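Local atomic coordinates of Mypaa.01249.c (PDB entry 3RD5), a protein that is uncharacterised but, as a member of the short-chain dehydrogenase/reductase family, probably catalyses a nicotinamide-dependent oxidation or reduction. Residues S247-R252 with G257-V262; V135-M140 with R233-A238; E150-R155 with E282-T287; G113-G118 with L163-S168; E65-D70 with R78-G83. All coordinates share one frame; numbering follows the deposited sequence.

From the N terminus, contact 5 comes first and closes a short loop by itself, packing the edge strand 63-68 on the helix that follows it. Three contacts then interlace: 113-118, 135-140 and 150-155 each open before any of them closes, so contacts 2, 3 and 4 all cross one another. Contact 4 closes first, joining helices 110-126 and 161-185; contact 2 follows, laying helix 226-240 on the central strand 133-137. Contact 1, the hairpin at the far edge of the sheet from contact 5, opens and closes before 282-287 completes contact 3. Contacts 1 and 2 touch through Thr-259 and Gln-234, while contacts 3 and 4 meet where Leu-152 O approaches Gln-167 NE2.

Contact 1: S247-R252 with G257-V262; sequences SFVGPR and GRTQPV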
# COMPACT_ATOMS: atom_id res chain seq x y z
N SER A 247 4.90 6.62 10.72
CA SER A 247 5.37 7.75 9.94
C SER A 247 4.72 7.72 8.57
O SER A 247 4.47 6.64 8.03
CB SER A 247 6.87 7.69 9.73
OG SER A 247 7.59 7.84 10.93
N PHE A 248 4.47 8.88 8.00
CA PHE A 248 3.93 9.07 6.65
C PHE A 248 4.95 9.93 5.88
O PHE A 248 5.29 11.02 6.39
CB PHE A 248 2.62 9.84 6.76
CG PHE A 248 1.84 10.03 5.48
CD1 PHE A 248 1.91 9.16 4.42
CD2 PHE A 248 0.97 11.12 5.38
CE1 PHE A 248 1.09 9.30 3.27
CE2 PHE A 248 0.15 11.27 4.26
CZ PHE A 248 0.22 10.38 3.21
N VAL A 249 5.46 9.42 4.76
CA VAL A 249 6.57 10.01 4.00
C VAL A 249 6.02 10.54 2.68
O VAL A 249 5.23 9.89 1.98
CB VAL A 249 7.65 8.89 3.67
CG1 VAL A 249 8.74 9.40 2.66
CG2 VAL A 249 8.29 8.45 5.05
N GLY A 250 6.48 11.72 2.27
CA GLY A 250 6.14 12.25 0.96
C GLY A 250 6.87 13.54 0.68
O GLY A 250 7.74 13.94 1.43
N PRO A 251 6.48 14.23 -0.41
CA PRO A 251 7.16 15.48 -0.77
C PRO A 251 6.77 16.58 0.21
O PRO A 251 5.62 16.68 0.67
CB PRO A 251 6.63 15.76 -2.17
CG PRO A 251 6.10 14.45 -2.67
CD PRO A 251 5.54 13.80 -1.45
N ARG A 252 7.74 17.43 0.53
CA ARG A 252 7.57 18.47 1.55
C ARG A 252 6.33 19.33 1.34
O ARG A 252 5.63 19.66 2.30
CB ARG A 252 8.81 19.37 1.61
CG ARG A 252 8.70 20.56 2.55
CD ARG A 252 10.01 21.28 2.71
NE ARG A 252 9.85 22.47 3.53
CZ ARG A 252 10.72 23.48 3.54
NH1 ARG A 252 11.80 23.44 2.78
NH2 ARG A 252 10.47 24.56 4.28
N GLY A 257 8.49 18.63 -3.85
CA GLY A 257 9.36 18.92 -2.73
C GLY A 257 10.19 17.74 -2.28
O GLY A 257 9.96 16.60 -2.67
N ARG A 258 11.15 18.02 -1.39
CA ARG A 258 12.05 16.99 -0.85
C ARG A 258 11.30 15.94 -0.05
O ARG A 258 10.30 16.25 0.61
CB ARG A 258 13.11 17.63 0.06
CG ARG A 258 12.63 18.33 1.29
CD ARG A 258 13.84 19.01 1.98
NE ARG A 258 14.88 18.04 2.38
CZ ARG A 258 16.18 18.32 2.49
NH1 ARG A 258 16.65 19.52 2.21
NH2 ARG A 258 17.03 17.36 2.86
N THR A 259 11.81 14.72 -0.06
CA THR A 259 11.19 13.60 0.67
C THR A 259 11.49 13.69 2.16
O THR A 259 12.63 13.86 2.60
CB THR A 259 11.72 12.28 0.09
OG1 THR A 259 11.37 12.19 -1.29
CG2 THR A 259 11.14 11.09 0.86
N GLN A 260 10.44 13.63 2.95
CA GLN A 260 10.53 13.76 4.41
C GLN A 260 9.25 13.23 5.05
O GLN A 260 8.24 13.03 4.38
CB GLN A 260 10.76 15.23 4.82
CG GLN A 260 9.66 16.16 4.29
CD GLN A 260 9.67 17.54 4.83
OE1 GLN A 260 10.57 18.25 4.57
NE2 GLN A 260 8.62 17.93 5.56
N PRO A 261 9.25 13.02 6.36
CA PRO A 261 7.98 12.83 7.06
C PRO A 261 7.07 14.05 6.87
O PRO A 261 7.53 15.20 6.95
CB PRO A 261 8.42 12.69 8.53
CG PRO A 261 9.81 12.13 8.42
CD PRO A 261 10.38 12.98 7.31
N VAL A 262 5.79 13.77 6.62
CA VAL A 262 4.80 14.80 6.33
C VAL A 262 3.56 14.61 7.21
O VAL A 262 3.43 13.60 7.90
CB VAL A 262 4.41 14.82 4.86
CG1 VAL A 262 5.62 15.22 3.99
CG2 VAL A 262 3.82 13.47 4.41
O HOH W 1 4.77 11.44 9.48
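Gly-250 and Gln-260 form the hydrogen-bonded pair at the middle of two antiparallel strands, 248-251 and 259-261: Gly-250 N reaches Gln-260 O at 3.0 Å, Gln-260 N returns to Gly-250 O at 3.1 Å, and Val-262 N extends the ladder to Phe-248 O at 2.8 Å. Val-262 CG2 makes an off-centre CH-pi contact with the Phe-248 ring, 3.8 Å from Phe-248 CD2, and a water bridges Phe-248 N to Val-262 O. This hairpin ends the Rossmann-type sheet of the protein: 248-251 bonds to strand 191-195, and 259-261 is the outermost strand. On the face turned to helix 226-240, Val-249 CG1 presses tightly on Thr-259 CG2 at 3.4 Å. The chi1 of -60° swings that methyl opposite the backbone N of Thr-259, and OG1 bonds to Gln-234 of the helix. On the other face the Gln-260 side chain crosses the extended Arg-252 chain at a slant, its OE1 3.6 Å from Arg-252 CG, with amide and guanidinium planes only 7° apart.

Contact 2: V135-M140 with R233-A238; sequences VTVSSM and RQTLYA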
# COMPACT_ATOMS: atom_id res chain seq x y z
N VAL A 135 4.65 -1.08 4.36
CA VAL A 135 4.54 0.28 3.81
C VAL A 135 3.29 0.31 2.96
O VAL A 135 3.21 -0.45 1.97
CB VAL A 135 5.75 0.65 2.93
CG1 VAL A 135 5.60 2.06 2.35
CG2 VAL A 135 7.06 0.56 3.75
N THR A 136 2.35 1.21 3.29
CA THR A 136 1.11 1.36 2.49
C THR A 136 1.14 2.68 1.77
O THR A 136 1.40 3.72 2.41
CB THR A 136 -0.11 1.20 3.42
OG1 THR A 136 -0.07 -0.10 4.04
CG2 THR A 136 -1.42 1.29 2.61
N VAL A 137 0.86 2.67 0.47
CA VAL A 137 0.91 3.87 -0.35
C VAL A 137 -0.47 4.54 -0.33
O VAL A 137 -1.47 3.90 -0.67
CB VAL A 137 1.44 3.58 -1.77
CG1 VAL A 137 1.63 4.91 -2.53
CG2 VAL A 137 2.79 2.80 -1.71
N SER A 138 -0.51 5.82 0.06
CA SER A 138 -1.71 6.64 0.06
C SER A 138 -1.60 7.78 -0.96
O SER A 138 -0.95 7.63 -2.00
CB SER A 138 -1.97 7.08 1.50
OG SER A 138 -3.19 7.83 1.63
N SER A 139 -2.25 8.91 -0.71
CA SER A 139 -2.33 10.00 -1.65
C SER A 139 -2.74 11.28 -0.95
O SER A 139 -3.47 11.22 0.06
CB SER A 139 -3.41 9.68 -2.69
OG SER A 139 -3.71 10.77 -3.55
N MET A 140 -2.39 12.43 -1.52
CA MET A 140 -2.99 13.72 -1.13
C MET A 140 -4.51 13.70 -1.22
O MET A 140 -5.19 14.48 -0.52
CB MET A 140 -2.44 14.84 -2.01
CG MET A 140 -1.02 15.22 -1.75
SD MET A 140 -0.66 15.95 -0.20
CE MET A 140 -1.46 17.53 -0.44
N ARG A 233 10.25 7.30 -5.31
CA ARG A 233 11.20 7.81 -4.32
C ARG A 233 10.63 7.81 -2.91
O ARG A 233 11.29 7.50 -1.93
CB ARG A 233 11.65 9.21 -4.72
CG ARG A 233 12.66 9.88 -3.79
CD ARG A 233 12.86 11.35 -4.12
NE ARG A 233 13.42 11.51 -5.45
CZ ARG A 233 13.49 12.68 -6.07
NH1 ARG A 233 12.97 13.75 -5.52
NH2 ARG A 233 14.02 12.74 -7.29
N GLN A 234 9.37 8.23 -2.84
CA GLN A 234 8.71 8.41 -1.55
C GLN A 234 8.55 7.04 -0.87
O GLN A 234 8.86 6.88 0.33
CB GLN A 234 7.37 9.12 -1.74
CG GLN A 234 7.33 10.31 -2.72
CD GLN A 234 8.39 11.36 -2.50
OE1 GLN A 234 8.72 11.68 -1.34
NE2 GLN A 234 8.91 11.93 -3.62
N THR A 235 8.05 6.07 -1.61
CA THR A 235 7.91 4.70 -1.11
C THR A 235 9.26 4.11 -0.70
O THR A 235 9.38 3.46 0.33
CB THR A 235 7.27 3.80 -2.15
OG1 THR A 235 6.01 4.35 -2.55
CG2 THR A 235 7.04 2.40 -1.61
N LEU A 236 10.27 4.34 -1.53
CA LEU A 236 11.61 3.78 -1.29
C LEU A 236 12.24 4.31 -0.00
O LEU A 236 12.93 3.60 0.71
CB LEU A 236 12.50 4.03 -2.53
CG LEU A 236 12.13 3.22 -3.78
CD1 LEU A 236 12.82 3.78 -5.06
CD2 LEU A 236 12.45 1.72 -3.58
N TYR A 237 11.98 5.59 0.30
CA TYR A 237 12.41 6.18 1.57
C TYR A 237 11.69 5.50 2.75
O TYR A 237 12.33 5.04 3.70
CB TYR A 237 12.14 7.68 1.54
CG TYR A 237 12.61 8.49 2.72
CD1 TYR A 237 11.84 8.57 3.87
CD2 TYR A 237 13.74 9.26 2.65
CE1 TYR A 237 12.19 9.41 4.93
CE2 TYR A 237 14.09 10.10 3.71
CZ TYR A 237 13.30 10.15 4.82
OH TYR A 237 13.67 11.00 5.87
N ALA A 238 10.37 5.34 2.66
CA ALA A 238 9.62 4.64 3.71
C ALA A 238 10.05 3.18 3.88
O ALA A 238 10.08 2.67 4.99
CB ALA A 238 8.11 4.71 3.42
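Val-135 CG1 meets the methyl of Ala-238, 3.8 Å from its CB, and also faces Thr-235 CG2 at 4.2 Å. The other branch, Val-135 CG2, rests 3.9 Å from Ala-238 O, a carbonyl that takes a hydrogen bond from Arg-133. Two residues further along the strand, Val-137 sends CG2 to Thr-235 OG1 at 3.7 Å; the two side chains cross at about a right angle, and a chi1 of -173° places that methyl beside the Val-137 backbone N. All four residues are buried. Strand 135-137 and the helical segment 233-238 run nearly antiparallel (161°), their axes 9.1 Å apart. Outside this shell, helix 27-38 packs on Thr-235 through Thr-32, and strands 87-92 and 191-195 hold 133-137 from its two edges. Thr-136 points away from helix 226-240, to Asn-172 and Phe-175 of helix 161-185. Helices thus sandwich a central parallel strand, the layering of the Rossmann fold, and beyond its C-terminal end comes Ser-139, which probably corresponds to the active-site serine of short-chain dehydrogenases/reductases.

Contact 3: E150-R155 with E282-T287; sequences EDLNWR and EQLTKT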
# COMPACT_ATOMS: atom_id res chain seq x y z
N GLU A 150 -21.39 3.00 7.75
CA GLU A 150 -22.70 2.39 7.46
C GLU A 150 -22.83 1.96 6.02
O GLU A 150 -23.61 1.05 5.72
CB GLU A 150 -23.82 3.39 7.79
CG GLU A 150 -23.93 3.76 9.27
CD GLU A 150 -22.77 4.65 9.83
OE1 GLU A 150 -22.11 5.44 9.06
OE2 GLU A 150 -22.50 4.55 11.09
N ASP A 151 -22.05 2.57 5.12
CA ASP A 151 -22.20 2.30 3.69
C ASP A 151 -20.83 2.48 3.00
O ASP A 151 -20.65 3.28 2.07
CB ASP A 151 -23.28 3.16 3.04
CG ASP A 151 -23.61 2.73 1.64
OD1 ASP A 151 -23.25 1.61 1.23
OD2 ASP A 151 -24.26 3.57 0.96
N LEU A 152 -19.86 1.71 3.46
CA LEU A 152 -18.48 1.79 2.95
C LEU A 152 -18.42 1.51 1.45
O LEU A 152 -17.58 2.10 0.74
CB LEU A 152 -17.60 0.80 3.71
CG LEU A 152 -16.10 0.99 3.50
CD1 LEU A 152 -15.52 2.15 4.33
CD2 LEU A 152 -15.36 -0.36 3.86
N ASN A 153 -19.30 0.62 0.98
CA ASN A 153 -19.28 0.16 -0.40
C ASN A 153 -20.24 0.91 -1.34
O ASN A 153 -20.46 0.47 -2.47
CB ASN A 153 -19.52 -1.36 -0.44
CG ASN A 153 -18.33 -2.13 0.08
OD1 ASN A 153 -17.22 -1.99 -0.44
ND2 ASN A 153 -18.50 -2.90 1.17
N TRP A 154 -20.70 2.07 -0.92
CA TRP A 154 -21.45 3.00 -1.81
C TRP A 154 -22.67 2.31 -2.42
O TRP A 154 -22.99 2.51 -3.60
CB TRP A 154 -20.51 3.55 -2.91
CG TRP A 154 -19.33 4.36 -2.45
CD1 TRP A 154 -18.13 3.89 -1.98
CD2 TRP A 154 -19.23 5.79 -2.45
NE1 TRP A 154 -17.30 4.94 -1.69
CE2 TRP A 154 -17.95 6.11 -1.96
CE3 TRP A 154 -20.10 6.83 -2.82
CZ2 TRP A 154 -17.51 7.43 -1.82
CZ3 TRP A 154 -19.66 8.15 -2.69
CH2 TRP A 154 -18.38 8.43 -2.18
N ARG A 155 -23.38 1.54 -1.60
CA ARG A 155 -24.56 0.81 -2.09
C ARG A 155 -25.83 1.65 -2.13
O ARG A 155 -26.74 1.39 -2.95
CB ARG A 155 -24.80 -0.40 -1.18
CG ARG A 155 -25.90 -1.33 -1.67
CD ARG A 155 -25.57 -1.97 -2.98
NE ARG A 155 -26.77 -2.63 -3.50
CZ ARG A 155 -27.71 -2.03 -4.23
NH1 ARG A 155 -27.61 -0.73 -4.57
NH2 ARG A 155 -28.77 -2.74 -4.63
N GLU A 282 -12.27 -6.31 9.26
CA GLU A 282 -12.19 -7.71 9.65
C GLU A 282 -13.49 -8.42 9.26
O GLU A 282 -13.46 -9.54 8.75
CB GLU A 282 -11.94 -7.87 11.18
CG GLU A 282 -10.54 -7.48 11.64
CD GLU A 282 -10.14 -8.03 13.00
OE1 GLU A 282 -11.03 -8.55 13.72
OE2 GLU A 282 -8.95 -7.93 13.35
N GLN A 283 -14.62 -7.79 9.50
CA GLN A 283 -15.90 -8.43 9.17
C GLN A 283 -16.07 -8.61 7.66
O GLN A 283 -16.52 -9.65 7.23
CB GLN A 283 -17.08 -7.65 9.75
CG GLN A 283 -17.08 -7.61 11.24
CD GLN A 283 -18.03 -6.59 11.78
OE1 GLN A 283 -18.87 -6.06 11.04
NE2 GLN A 283 -17.89 -6.27 13.05
N LEU A 284 -15.69 -7.62 6.86
CA LEU A 284 -15.86 -7.71 5.44
C LEU A 284 -14.92 -8.74 4.80
O LEU A 284 -15.28 -9.42 3.81
CB LEU A 284 -15.64 -6.34 4.79
CG LEU A 284 -16.72 -5.28 5.02
CD1 LEU A 284 -16.24 -3.91 4.51
CD2 LEU A 284 -18.04 -5.69 4.28
N THR A 285 -13.69 -8.81 5.32
CA THR A 285 -12.65 -9.65 4.68
C THR A 285 -12.51 -11.06 5.28
O THR A 285 -11.83 -11.89 4.68
CB THR A 285 -11.27 -8.99 4.68
OG1 THR A 285 -10.78 -8.84 6.02
CG2 THR A 285 -11.30 -7.63 3.94
N LYS A 286 -13.15 -11.30 6.43
CA LYS A 286 -12.97 -12.55 7.18
C LYS A 286 -11.50 -12.84 7.44
O LYS A 286 -11.05 -13.99 7.36
CB LYS A 286 -13.72 -13.70 6.50
CG LYS A 286 -15.25 -13.41 6.35
CD LYS A 286 -15.84 -12.93 7.66
CE LYS A 286 -17.34 -12.59 7.62
NZ LYS A 286 -17.63 -11.67 8.78
N THR A 287 -10.75 -11.78 7.76
CA THR A 287 -9.37 -11.87 8.26
C THR A 287 -9.30 -11.05 9.53
O THR A 287 -10.13 -10.19 9.80
CB THR A 287 -8.28 -11.39 7.25
OG1 THR A 287 -8.37 -9.97 7.09
CG2 THR A 287 -8.44 -12.10 5.92
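Leu-152 and Leu-284 face each other with CA atoms 10.2 Å apart, the first in a type I turn running from Asp-151 to Trp-154, the second in the last turn of helix 271-285. Only side chains span the distance. Leu-152 CD2 touches Leu-284 CD1 at 3.7 Å as the two chains cross at a slant; a chi1 of -167° sets Leu-152 CG opposite its backbone N and carries the branches out from the turn. The same Leu-284 methyl lies 4.2 Å from Asn-153 ND2, the Asn-153 and Leu-284 side chains reaching toward each other from opposite directions, while Asn-153 OD1 is engaged by Glu-109 N. Phe-108 packs on both Asn-153 and Leu-284.

Each segment is shaped by its own polar bonds. Asp-151 OD1 accepts Arg-155 N at 2.8 Å on its syn side, and OD2 takes Ser-156 N, so one carboxylate holds the chain leaving the turn. Leu-152 O receives a bond from Gln-167 of helix 161-185. Beyond the helix end Lys-286 adopts positive phi (52°), and its NZ curls back to Gln-283 O at 2.8 Å, in the carbonyl plane on a lone pair. Thr-287 OG1 donates to Thr-285 OG1 at 2.9 Å.

With just 91 Å² buried, the contact between these segments is van der Waals packing with little directional preference, while hydrogen bonds made elsewhere set the shape of the turn and the helix end.

Contact 4: G113-G118 with L163-S168; sequences GTNHLG and LAYSQS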
# COMPACT_ATOMS: atom_id res chain seq x y z
N GLY A 113 -12.35 -1.65 -2.26
CA GLY A 113 -12.07 -3.09 -2.29
C GLY A 113 -10.64 -3.41 -2.69
O GLY A 113 -10.01 -4.31 -2.11
N THR A 114 -10.14 -2.75 -3.70
CA THR A 114 -8.79 -2.97 -4.22
C THR A 114 -7.75 -2.32 -3.31
O THR A 114 -6.79 -2.95 -2.85
CB THR A 114 -8.62 -2.37 -5.63
OG1 THR A 114 -9.59 -2.95 -6.52
CG2 THR A 114 -7.19 -2.62 -6.18
N ASN A 115 -7.93 -1.03 -3.03
CA ASN A 115 -6.87 -0.21 -2.46
C ASN A 115 -6.73 -0.46 -0.97
O ASN A 115 -5.63 -0.41 -0.43
CB ASN A 115 -7.20 1.25 -2.69
CG ASN A 115 -7.23 1.66 -4.16
OD1 ASN A 115 -6.85 0.89 -5.05
ND2 ASN A 115 -7.71 2.89 -4.43
N HIS A 116 -7.86 -0.70 -0.29
CA HIS A 116 -7.85 -0.96 1.14
C HIS A 116 -8.15 -2.42 1.51
O HIS A 116 -7.33 -3.08 2.15
CB HIS A 116 -8.83 -0.01 1.88
CG HIS A 116 -9.01 -0.35 3.31
ND1 HIS A 116 -7.99 -0.26 4.24
CD2 HIS A 116 -10.10 -0.79 3.98
CE1 HIS A 116 -8.44 -0.68 5.42
NE2 HIS A 116 -9.73 -1.00 5.29
N LEU A 117 -9.33 -2.93 1.16
CA LEU A 117 -9.72 -4.24 1.72
C LEU A 117 -8.85 -5.39 1.30
O LEU A 117 -8.51 -6.26 2.11
CB LEU A 117 -11.22 -4.55 1.47
CG LEU A 117 -12.20 -3.56 2.13
CD1 LEU A 117 -13.64 -3.66 1.54
CD2 LEU A 117 -12.25 -3.70 3.67
N GLY A 118 -8.44 -5.40 0.03
CA GLY A 118 -7.58 -6.50 -0.42
C GLY A 118 -6.20 -6.44 0.27
O GLY A 118 -5.65 -7.46 0.63
N LEU A 163 -14.32 11.01 -4.75
CA LEU A 163 -14.51 10.82 -3.31
C LEU A 163 -14.42 9.33 -2.89
O LEU A 163 -14.04 9.02 -1.76
CB LEU A 163 -15.78 11.51 -2.76
CG LEU A 163 -15.72 13.03 -2.71
CD1 LEU A 163 -17.14 13.59 -2.37
CD2 LEU A 163 -14.69 13.54 -1.70
N ALA A 164 -14.72 8.42 -3.81
CA ALA A 164 -14.48 6.99 -3.56
C ALA A 164 -12.97 6.69 -3.50
O ALA A 164 -12.51 5.92 -2.63
CB ALA A 164 -15.21 6.11 -4.61
N TYR A 165 -12.19 7.31 -4.39
CA TYR A 165 -10.72 7.28 -4.27
C TYR A 165 -10.29 7.80 -2.89
O TYR A 165 -9.53 7.16 -2.16
CB TYR A 165 -10.04 8.06 -5.38
CG TYR A 165 -8.53 7.85 -5.43
CD1 TYR A 165 -7.98 6.57 -5.56
CD2 TYR A 165 -7.66 8.91 -5.29
CE1 TYR A 165 -6.62 6.37 -5.59
CE2 TYR A 165 -6.31 8.72 -5.31
CZ TYR A 165 -5.79 7.46 -5.48
OH TYR A 165 -4.40 7.30 -5.46
N SER A 166 -10.77 8.97 -2.54
CA SER A 166 -10.39 9.62 -1.29
C SER A 166 -10.74 8.79 -0.08
O SER A 166 -9.95 8.69 0.89
CB SER A 166 -11.04 10.99 -1.18
OG SER A 166 -10.59 11.90 -2.19
N GLN A 167 -11.91 8.12 -0.08
CA GLN A 167 -12.25 7.26 1.05
C GLN A 167 -11.20 6.17 1.19
O GLN A 167 -10.78 5.84 2.31
CB GLN A 167 -13.67 6.63 0.91
CG GLN A 167 -14.07 5.84 2.15
CD GLN A 167 -15.40 5.08 2.04
OE1 GLN A 167 -16.25 5.22 2.94
NE2 GLN A 167 -15.51 4.18 1.07
N SER A 168 -10.81 5.57 0.07
CA SER A 168 -9.83 4.48 0.10
C SER A 168 -8.45 4.92 0.56
O SER A 168 -7.76 4.18 1.26
CB SER A 168 -9.77 3.76 -1.27
OG SER A 168 -9.01 4.44 -2.24
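Ser-168 OG sits between two partners: it accepts from Asn-115 ND2 at 3.0 Å, along a nearly straight bond close to the amide plane, and donates to Tyr-165 O at 2.8 Å, one turn back in its own helix. A chi1 of 79° tucks OG between the backbone N and carbonyl carbon of Ser-168, where it can serve both. Asn-115 ND2 in turn donates to Ile-96 O as well, so the amide is fixed by two acceptors. Its CB adds packing, 3.9 Å from Ser-168 CB.

Helices 110-126 and 161-185 run here almost parallel, 20° apart with axes 9.5 Å from each other, and carry family landmarks. Tyr-165, with Lys-169 four residues on, makes the YxxxK signature of short-chain dehydrogenases/reductases, and Asn-115 matches the asparagine of their Asn-Ser-Tyr-Lys tetrad, with Ser-139 touching the Tyr-165 ring. Roles in catalysis are therefore likely by analogy. Although Tyr-165 leaves its helix pointing away from helix 110-126, its ring returns to put CE1 3.8 Å from Asn-115 ND2; ring and amide planes stand 88° apart.

Helix 110-126 widens at this level into a pi-type turn over 113-117, where Gly-118 N bonds to Gly-113 O at 2.9 Å. Asn-115 O receives bonds from His-119 and Asn-172. His-116 brushes Ser-168 O with CB at 4.4 Å, but its imidazole swings off to bond Ser-281 of helix 271-285.

Contact 5: E65-D70 with R78-G83; sequences EVRELD and RRFADG
The Phe-80 ring takes Arg-67 at its edge, with Arg-67 CB near the ring plane and 3.9 Å from Phe-80 CE1, while Leu-69 CD1 and Glu-68 O approach it obliquely. At the edge of the Arg-67 guanidinium, in its plane, lie the Glu-65 carboxylate carbon and a water. The setting is a beta-alpha-beta crossover of the Rossmann fold: strand 63-68, at one edge of the sheet, leads into helix 74-82, which then delivers the chain to the parallel strand 87-92.

A chi1 of 168° turns the phenyl group of Phe-80 opposite its backbone N and down onto the strand. It is wedged against Glu-68 O, 3.7 Å from CD1, and its CB packs on Leu-69 CD1 at 3.9 Å. Ala-46 of the adjacent strand and Leu-122 of helix 110-126 add to this buried apolar patch.

Arg-67 crosses the Phe-80 side chain at about a right angle, its chain extended from CG to NE. It grips Glu-65 side-on with two nitrogens: NE meets OE2 at 3.0 Å from above the carboxylate plane, 60° out of it, and NH2 meets OE1 at 3.0 Å on the syn side. That two-point salt bridge fixes the rotation of the guanidinium and leads its remaining nitrogen toward the helix end, where a water accepts from Arg-67 NH1 at 2.9 Å and donates to Phe-80 O at 2.9 Å.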
# COMPACT_ATOMS: atom_id res chain seq x y z
N GLU A 65 10.67 -11.35 -9.33
CA GLU A 65 9.79 -12.47 -9.65
C GLU A 65 8.36 -11.98 -9.75
O GLU A 65 7.97 -11.15 -8.97
CB GLU A 65 9.86 -13.58 -8.58
CG GLU A 65 8.96 -14.79 -8.89
CD GLU A 65 8.79 -15.79 -7.75
OE1 GLU A 65 9.42 -15.63 -6.68
OE2 GLU A 65 8.02 -16.76 -7.98
N VAL A 66 7.60 -12.51 -10.70
CA VAL A 66 6.18 -12.16 -10.84
C VAL A 66 5.29 -13.33 -10.40
O VAL A 66 5.48 -14.48 -10.84
CB VAL A 66 5.91 -11.80 -12.29
CG1 VAL A 66 4.43 -11.60 -12.56
CG2 VAL A 66 6.68 -10.52 -12.64
N ARG A 67 4.32 -13.01 -9.55
CA ARG A 67 3.30 -13.99 -9.10
C ARG A 67 1.92 -13.37 -9.26
O ARG A 67 1.75 -12.15 -9.21
CB ARG A 67 3.51 -14.39 -7.65
CG ARG A 67 4.82 -15.07 -7.35
CD ARG A 67 4.87 -15.63 -5.97
NE ARG A 67 6.23 -16.08 -5.66
CZ ARG A 67 6.66 -16.43 -4.45
NH1 ARG A 67 5.84 -16.49 -3.42
NH2 ARG A 67 7.95 -16.73 -4.29
N GLU A 68 0.93 -14.23 -9.40
CA GLU A 68 -0.46 -13.79 -9.59
C GLU A 68 -1.11 -13.40 -8.28
O GLU A 68 -1.06 -14.14 -7.29
CB GLU A 68 -1.30 -14.91 -10.22
CG GLU A 68 -2.58 -14.41 -10.85
CD GLU A 68 -3.44 -15.51 -11.39
OE1 GLU A 68 -2.89 -16.51 -11.90
OE2 GLU A 68 -4.68 -15.37 -11.31
N LEU A 69 -1.74 -12.23 -8.31
CA LEU A 69 -2.55 -11.72 -7.21
C LEU A 69 -3.64 -10.86 -7.82
O LEU A 69 -3.34 -9.88 -8.52
CB LEU A 69 -1.72 -10.90 -6.24
CG LEU A 69 -2.48 -10.07 -5.19
CD1 LEU A 69 -3.23 -11.05 -4.28
CD2 LEU A 69 -1.52 -9.17 -4.41
N ASP A 70 -4.91 -11.14 -7.48
CA ASP A 70 -6.03 -10.29 -7.81
C ASP A 70 -6.61 -9.72 -6.51
O ASP A 70 -7.33 -10.42 -5.79
CB ASP A 70 -7.11 -11.08 -8.55
CG ASP A 70 -8.27 -10.23 -8.99
OD1 ASP A 70 -8.28 -9.02 -8.72
OD2 ASP A 70 -9.21 -10.82 -9.65
N ARG A 78 -5.78 -14.90 -0.65
CA ARG A 78 -5.44 -16.02 0.24
C ARG A 78 -4.46 -16.99 -0.41
O ARG A 78 -3.49 -17.41 0.23
CB ARG A 78 -6.71 -16.75 0.68
CG ARG A 78 -7.54 -15.96 1.65
CD ARG A 78 -8.67 -16.79 2.28
NE ARG A 78 -9.06 -16.18 3.53
CZ ARG A 78 -8.48 -16.42 4.71
NH1 ARG A 78 -7.53 -17.34 4.86
NH2 ARG A 78 -8.91 -15.76 5.76
N ARG A 79 -4.70 -17.34 -1.66
CA ARG A 79 -3.82 -18.27 -2.38
C ARG A 79 -2.41 -17.66 -2.52
O ARG A 79 -1.39 -18.33 -2.30
CB ARG A 79 -4.44 -18.59 -3.74
CG ARG A 79 -5.57 -19.60 -3.69
CD ARG A 79 -5.93 -20.12 -5.10
NE ARG A 79 -6.20 -19.05 -6.07
CZ ARG A 79 -7.37 -18.44 -6.26
NH1 ARG A 79 -8.44 -18.78 -5.55
NH2 ARG A 79 -7.47 -17.49 -7.19
N PHE A 80 -2.35 -16.37 -2.86
CA PHE A 80 -1.07 -15.69 -3.00
C PHE A 80 -0.32 -15.66 -1.66
O PHE A 80 0.85 -16.02 -1.57
CB PHE A 80 -1.23 -14.28 -3.55
CG PHE A 80 0.04 -13.48 -3.43
CD1 PHE A 80 1.08 -13.68 -4.33
CD2 PHE A 80 0.25 -12.61 -2.37
CE1 PHE A 80 2.30 -13.03 -4.17
CE2 PHE A 80 1.48 -11.97 -2.21
CZ PHE A 80 2.50 -12.19 -3.12
N ALA A 81 -1.01 -15.25 -0.60
CA ALA A 81 -0.36 -15.18 0.70
C ALA A 81 0.17 -16.50 1.17
O ALA A 81 1.25 -16.57 1.77
CB ALA A 81 -1.34 -14.58 1.75
N ASP A 82 -0.60 -17.57 0.95
CA ASP A 82 -0.19 -18.89 1.42
C ASP A 82 1.07 -19.36 0.73
O ASP A 82 1.80 -20.18 1.27
CB ASP A 82 -1.32 -19.88 1.21
CG ASP A 82 -2.45 -19.71 2.23
OD1 ASP A 82 -2.29 -19.02 3.27
OD2 ASP A 82 -3.53 -20.30 1.98
N GLY A 83 1.34 -18.84 -0.47
CA GLY A 83 2.56 -19.13 -1.19
C GLY A 83 3.80 -18.37 -0.80
O GLY A 83 4.89 -18.67 -1.33
O HOH W 2 2.90 -16.61 -3.46